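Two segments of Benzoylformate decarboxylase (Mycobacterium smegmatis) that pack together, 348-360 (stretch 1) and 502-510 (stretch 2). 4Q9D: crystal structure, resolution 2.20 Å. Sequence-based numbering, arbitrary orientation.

Stretch 1, residues 348-360: DIPSTAPMTSNAV
Stretch 2, residues 502-510: TVESTDMLE

Stretch 1 (348-360) is loop from D348 to T356 and then enters a helix at S357. Stretch 2 (502-510) reaches its own helix at T506. Both helices continue beyond the segments. The extended part of stretch 1 runs past the start of the second helix, and the pairing is antiparallel: S351 lies nearest T506, T352 nearest S505 and A353 nearest E504, with CA-CA distances of 5.5, 4.0 and 4.8 Å. Together the two stretches bury 430 Å².

Backbone hydrogen bonds set this register. T506 N donates to S351 O at 2.8 Å, with an angle of 163° at the hydrogen. A353 N donates to E504 O at 2.6 Å and 169°, short and nearly straight. The two bonds flank T352 and S505, which form a single beta bridge. S351 (phi/psi -158/148), T352 (-100/158) and S505 (-166/169) are extended. E504 is not, at -106/-10. T506, at -64/-34, is already helical.

One side chain adds a third hydrogen bond. S351 N donates to T506 OG1 at 2.9 Å and 150°. S351 is thus held through both its N and its O by one residue. T506 has chi1 53° (p), its CA-to-CB bond points toward stretch 1, and 101 Å² of it is covered, the largest share in the contact. Its OG1 also lies 3.2 Å from P350 CA. P350 follows a cis peptide bond, as does P354.

Van der Waals contacts extend the interface toward the helices. T506 CG2 packs 3.8 Å from S351 CB, 3.8 Å from M355 SD and 4.0 Å from A359 CB. M355 is buried and its CA-to-CB bond points toward stretch 2, with chi angles 61° (p), -169° (t) and 81° (p). Its CE comes within 3.5 Å of S505 C and 4.5 Å of V503 CG2, and its SD is 4.4 Å from L509 CD2. L509 (chi1 177°, t; chi2 56°, p) also meets V360, with CD2 4.3 Å from V360 CG1; V360 has chi1 174° (t). The CA-to-CB bond of A353 points toward stretch 2, its CB 3.7 Å from V503 O.

Each helix start is capped within its own stretch. T356 (chi1 60°, p) accepts at OG1 from A359 N at 2.9 Å. S505 (chi1 65°, p) accepts at OG from M508 N at 3.0 Å. S505 therefore bridges to T352 through its backbone while its side chain caps the helix. The first backbone bonds of that helix are L509 N to S505 O, 2.9 Å, and E510 N to T506 O, 3.0 Å. In stretch 1, D348 (chi1 -73°, m) accepts at OD2 from T356 OG1 at 2.9 Å and from N358 ND2 at 3.0 Å, tying the loop to the helix start.

One water also links the stretches. It accepts from D507 N at 3.2 Å and donates weakly to D507 OD2 at 3.0 Å and to S351 O at 3.5 Å.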

ATOM      1  N   ASP B 348      40.507 -13.204 -32.234  1.00 34.53           N
ATOM      2  CA  ASP B 348      39.793 -13.331 -33.509  1.00 32.14           C
ATOM      3  C   ASP B 348      40.033 -12.102 -34.382  1.00 34.69           C
ATOM      4  O   ASP B 348      39.235 -11.783 -35.257  1.00 39.53           O
ATOM      5  CB  ASP B 348      38.297 -13.490 -33.276  1.00 39.18           C
ATOM      6  CG  ASP B 348      37.936 -14.847 -32.728  1.00 42.15           C
ATOM      7  OD1 ASP B 348      38.575 -15.832 -33.151  1.00 42.92           O
ATOM      8  OD2 ASP B 348      37.011 -14.928 -31.883  1.00 42.01           O
ATOM      9  N   ILE B 349      41.124 -11.396 -34.124  1.00 30.78           N
ATOM     10  CA  ILE B 349      41.547 -10.285 -34.981  1.00 41.21           C
ATOM     11  C   ILE B 349      42.612 -10.813 -35.940  1.00 36.87           C
ATOM     12  O   ILE B 349      43.490 -11.561 -35.513  1.00 38.91           O
ATOM     13  CB  ILE B 349      42.217  -9.198 -34.138  1.00 39.68           C
ATOM     14  CG1 ILE B 349      41.204  -8.531 -33.213  1.00 35.56           C
ATOM     15  CG2 ILE B 349      42.983  -8.186 -35.012  1.00 39.52           C
ATOM     16  CD1 ILE B 349      41.844  -7.428 -32.375  1.00 36.39           C
ATOM     17  N   PRO B 350      42.540 -10.441 -37.229  1.00 40.25           N
ATOM     18  CA  PRO B 350      41.484  -9.609 -37.817  1.00 28.16           C
ATOM     19  C   PRO B 350      40.267 -10.416 -38.224  1.00 37.85           C
ATOM     20  O   PRO B 350      40.292 -11.641 -38.288  1.00 37.59           O
ATOM     21  CB  PRO B 350      42.151  -9.039 -39.070  1.00 36.12           C
ATOM     22  CG  PRO B 350      43.066 -10.185 -39.515  1.00 42.55           C
ATOM     23  CD  PRO B 350      43.612 -10.744 -38.210  1.00 36.83           C
ATOM     24  N   SER B 351      39.180  -9.714 -38.500  1.00 32.94           N
ATOM     25  CA  SER B 351      37.933 -10.379 -38.814  1.00 33.44           C
ATOM     26  C   SER B 351      37.046  -9.409 -39.595  1.00 33.65           C
ATOM     27  O   SER B 351      37.136  -8.187 -39.412  1.00 33.28           O
ATOM     28  CB  SER B 351      37.272 -10.849 -37.511  1.00 27.88           C
ATOM     29  OG  SER B 351      36.121 -11.613 -37.772  1.00 48.31           O
ATOM     30  N   THR B 352      36.223  -9.930 -40.500  1.00 33.44           N
ATOM     31  CA  THR B 352      35.263  -9.066 -41.161  1.00 35.53           C
ATOM     32  C   THR B 352      33.888  -9.237 -40.510  1.00 32.45           C
ATOM     33  O   THR B 352      33.608 -10.255 -39.878  1.00 32.20           O
ATOM     34  CB  THR B 352      35.122  -9.339 -42.678  1.00 38.17           C
ATOM     35  OG1 THR B 352      34.755 -10.702 -42.867  1.00 44.34           O
ATOM     36  CG2 THR B 352      36.406  -9.028 -43.428  1.00 40.65           C
ATOM     37  N   ALA B 353      33.031  -8.231 -40.670  1.00 30.22           N
ATOM     38  CA  ALA B 353      31.685  -8.296 -40.109  1.00 34.77           C
ATOM     39  C   ALA B 353      30.885  -9.295 -40.911  1.00 35.24           C
ATOM     40  O   ALA B 353      31.035  -9.367 -42.122  1.00 40.72           O
ATOM     41  CB  ALA B 353      31.034  -6.933 -40.153  1.00 37.36           C
ATOM     42  N   PRO B 354      30.021 -10.069 -40.240  1.00 32.24           N
ATOM     43  CA  PRO B 354      29.778 -10.015 -38.799  1.00 36.89           C
ATOM     44  C   PRO B 354      30.842 -10.788 -38.049  1.00 36.09           C
ATOM     45  O   PRO B 354      31.257 -11.858 -38.476  1.00 31.87           O
ATOM     46  CB  PRO B 354      28.412 -10.695 -38.648  1.00 31.08           C
ATOM     47  CG  PRO B 354      28.392 -11.674 -39.745  1.00 48.08           C
ATOM     48  CD  PRO B 354      29.098 -10.998 -40.909  1.00 36.25           C
ATOM     49  N   MET B 355      31.286 -10.227 -36.932  1.00 32.20           N
ATOM     50  CA  MET B 355      32.381 -10.807 -36.167  1.00 26.35           C
ATOM     51  C   MET B 355      31.913 -11.369 -34.826  1.00 33.40           C
ATOM     52  O   MET B 355      30.763 -11.162 -34.409  1.00 31.27           O
ATOM     53  CB  MET B 355      33.458  -9.751 -35.961  1.00 33.51           C
ATOM     54  CG  MET B 355      32.968  -8.558 -35.207  1.00 28.20           C
ATOM     55  SD  MET B 355      34.150  -7.205 -35.253  1.00 37.01           S
ATOM     56  CE  MET B 355      33.789  -6.492 -36.858  1.00 22.13           C
ATOM     57  N   THR B 356      32.794 -12.121 -34.173  1.00 25.50           N
ATOM     58  CA  THR B 356      32.518 -12.635 -32.847  1.00 29.40           C
ATOM     59  C   THR B 356      32.532 -11.474 -31.837  1.00 26.71           C
ATOM     60  O   THR B 356      33.222 -10.470 -32.032  1.00 26.06           O
ATOM     61  CB  THR B 356      33.586 -13.662 -32.427  1.00 31.64           C
ATOM     62  OG1 THR B 356      34.865 -13.027 -32.417  1.00 30.64           O
ATOM     63  CG2 THR B 356      33.620 -14.840 -33.391  1.00 31.06           C
ATOM     64  N   SER B 357      31.795 -11.609 -30.747  1.00 27.49           N
ATOM     65  CA  SER B 357      31.934 -10.622 -29.671  1.00 29.63           C
ATOM     66  C   SER B 357      33.365 -10.627 -29.103  1.00 28.05           C
ATOM     67  O   SER B 357      33.871  -9.608 -28.611  1.00 29.85           O
ATOM     68  CB  SER B 357      30.893 -10.860 -28.563  1.00 24.66           C
ATOM     69  OG  SER B 357      30.782 -12.234 -28.233  1.00 32.35           O
ATOM     70  N   ASN B 358      34.022 -11.776 -29.179  1.00 25.35           N
ATOM     71  CA  ASN B 358      35.420 -11.869 -28.765  1.00 25.67           C
ATOM     72  C   ASN B 358      36.318 -10.912 -29.577  1.00 29.25           C
ATOM     73  O   ASN B 358      37.175 -10.218 -29.013  1.00 27.87           O
ATOM     74  CB  ASN B 358      35.888 -13.328 -28.858  1.00 30.18           C
ATOM     75  CG  ASN B 358      37.311 -13.514 -28.374  1.00 38.95           C
ATOM     76  OD1 ASN B 358      37.618 -13.239 -27.214  1.00 34.30           O
ATOM     77  ND2 ASN B 358      38.195 -13.975 -29.264  1.00 33.65           N
ATOM     78  N   ALA B 359      36.106 -10.851 -30.896  1.00 28.29           N
ATOM     79  CA  ALA B 359      36.825  -9.891 -31.738  1.00 27.03           C
ATOM     80  C   ALA B 359      36.548  -8.461 -31.299  1.00 31.66           C
ATOM     81  O   ALA B 359      37.461  -7.654 -31.193  1.00 29.94           O
ATOM     82  CB  ALA B 359      36.420 -10.056 -33.199  1.00 24.71           C
ATOM     83  N   VAL B 360      35.273  -8.143 -31.068  1.00 33.02           N
ATOM     84  CA  VAL B 360      34.865  -6.778 -30.726  1.00 26.75           C
ATOM     85  C   VAL B 360      35.543  -6.288 -29.460  1.00 22.73           C
ATOM     86  O   VAL B 360      36.059  -5.179 -29.419  1.00 25.47           O
ATOM     87  CB  VAL B 360      33.311  -6.660 -30.490  1.00 31.53           C
ATOM     88  CG1 VAL B 360      32.949  -5.257 -29.990  1.00 22.94           C
ATOM     89  CG2 VAL B 360      32.550  -7.009 -31.737  1.00 29.94           C
ATOM     90  N   THR B 502      28.588   2.228 -39.292  1.00 42.75           N
ATOM     91  CA  THR B 502      28.330   0.800 -39.237  1.00 37.48           C
ATOM     92  C   THR B 502      29.654   0.145 -39.639  1.00 42.42           C
ATOM     93  O   THR B 502      30.131   0.345 -40.750  1.00 37.00           O
ATOM     94  CB  THR B 502      27.198   0.419 -40.206  1.00 45.84           C
ATOM     95  OG1 THR B 502      25.988   1.081 -39.799  1.00 40.29           O
ATOM     96  CG2 THR B 502      26.989  -1.120 -40.267  1.00 37.80           C
ATOM     97  N   VAL B 503      30.267  -0.603 -38.731  1.00 36.71           N
ATOM     98  CA  VAL B 503      31.598  -1.116 -38.994  1.00 36.10           C
ATOM     99  C   VAL B 503      31.545  -2.429 -39.799  1.00 34.30           C
ATOM    100  O   VAL B 503      30.637  -3.260 -39.612  1.00 33.13           O
ATOM    101  CB  VAL B 503      32.428  -1.229 -37.698  1.00 39.54           C
ATOM    102  CG1 VAL B 503      32.289   0.062 -36.871  1.00 31.92           C
ATOM    103  CG2 VAL B 503      32.003  -2.396 -36.896  1.00 39.18           C
ATOM    104  N   GLU B 504      32.514  -2.601 -40.696  1.00 31.18           N
ATOM    105  CA  GLU B 504      32.567  -3.767 -41.592  1.00 35.75           C
ATOM    106  C   GLU B 504      33.642  -4.803 -41.233  1.00 28.34           C
ATOM    107  O   GLU B 504      33.663  -5.924 -41.765  1.00 30.83           O
ATOM    108  CB  GLU B 504      32.771  -3.291 -43.031  1.00 38.06           C
ATOM    109  CG  GLU B 504      31.654  -2.357 -43.510  1.00 58.39           C
ATOM    110  CD  GLU B 504      32.016  -1.512 -44.739  1.00 65.64           C
ATOM    111  OE1 GLU B 504      32.899  -1.908 -45.537  1.00 66.72           O
ATOM    112  OE2 GLU B 504      31.402  -0.435 -44.904  1.00 66.31           O
ATOM    113  N   SER B 505      34.523  -4.445 -40.313  1.00 33.47           N
ATOM    114  CA  SER B 505      35.672  -5.286 -40.017  1.00 34.06           C
ATOM    115  C   SER B 505      36.302  -4.827 -38.727  1.00 36.33           C
ATOM    116  O   SER B 505      36.001  -3.726 -38.229  1.00 30.09           O
ATOM    117  CB  SER B 505      36.717  -5.121 -41.125  1.00 31.80           C
ATOM    118  OG  SER B 505      37.219  -3.784 -41.109  1.00 33.12           O
ATOM    119  N   THR B 506      37.219  -5.635 -38.209  1.00 31.00           N
ATOM    120  CA  THR B 506      37.992  -5.220 -37.049  1.00 27.73           C
ATOM    121  C   THR B 506      38.866  -4.012 -37.363  1.00 33.54           C
ATOM    122  O   THR B 506      39.067  -3.152 -36.492  1.00 31.14           O
ATOM    123  CB  THR B 506      38.829  -6.377 -36.476  1.00 30.67           C
ATOM    124  OG1 THR B 506      39.617  -6.966 -37.522  1.00 31.88           O
ATOM    125  CG2 THR B 506      37.912  -7.434 -35.875  1.00 24.46           C
ATOM    126  N   ASP B 507      39.381  -3.915 -38.591  1.00 26.57           N
ATOM    127  CA  ASP B 507      40.165  -2.717 -38.937  1.00 28.27           C
ATOM    128  C   ASP B 507      39.318  -1.455 -38.862  1.00 21.98           C
ATOM    129  O   ASP B 507      39.767  -0.426 -38.360  1.00 27.76           O
ATOM    130  CB  ASP B 507      40.735  -2.771 -40.355  1.00 33.30           C
ATOM    131  CG  ASP B 507      41.862  -3.798 -40.508  1.00 52.85           C
ATOM    132  OD1 ASP B 507      42.688  -3.954 -39.579  1.00 37.08           O
ATOM    133  OD2 ASP B 507      41.911  -4.443 -41.575  1.00 60.12           O
ATOM    134  N   MET B 508      38.134  -1.519 -39.453  1.00 28.03           N
ATOM    135  CA  MET B 508      37.240  -0.356 -39.477  1.00 24.60           C
ATOM    136  C   MET B 508      36.799  -0.006 -38.054  1.00 29.27           C
ATOM    137  O   MET B 508      36.797   1.163 -37.668  1.00 32.25           O
ATOM    138  CB  MET B 508      36.039  -0.625 -40.369  1.00 25.61           C
ATOM    139  CG  MET B 508      35.257   0.636 -40.652  1.00 31.12           C
ATOM    140  SD  MET B 508      33.920   0.369 -41.801  1.00 42.21           S
ATOM    141  CE  MET B 508      32.917   1.830 -41.413  1.00 49.82           C
ATOM    142  N   LEU B 509      36.481  -1.029 -37.263  1.00 28.44           N
ATOM    143  CA  LEU B 509      36.133  -0.828 -35.853  1.00 28.80           C
ATOM    144  C   LEU B 509      37.227  -0.053 -35.130  1.00 30.35           C
ATOM    145  O   LEU B 509      36.980   0.931 -34.402  1.00 28.64           O
ATOM    146  CB  LEU B 509      35.864  -2.181 -35.159  1.00 20.11           C
ATOM    147  CG  LEU B 509      35.562  -2.096 -33.652  1.00 28.04           C
ATOM    148  CD1 LEU B 509      34.363  -1.155 -33.374  1.00 22.92           C
ATOM    149  CD2 LEU B 509      35.278  -3.490 -33.131  1.00 23.60           C
ATOM    150  N   GLU B 510      38.459  -0.465 -35.356  1.00 29.56           N
ATOM    151  CA  GLU B 510      39.570   0.158 -34.656  1.00 27.25           C
ATOM    152  C   GLU B 510      39.703   1.595 -35.084  1.00 29.76           C
ATOM    153  O   GLU B 510      39.923   2.497 -34.253  1.00 31.25           O
ATOM    154  CB  GLU B 510      40.866  -0.598 -34.952  1.00 31.29           C
ATOM    155  CG  GLU B 510      42.107   0.003 -34.335  1.00 41.88           C
ATOM    156  CD  GLU B 510      43.392  -0.566 -34.964  1.00 51.25           C
ATOM    157  OE1 GLU B 510      43.308  -1.497 -35.804  1.00 49.30           O
ATOM    158  OE2 GLU B 510      44.484  -0.077 -34.623  1.00 44.02           O
TER
HETATM  159  O   HOH W   1      39.881  -6.388 -40.556  1.00 37.30           O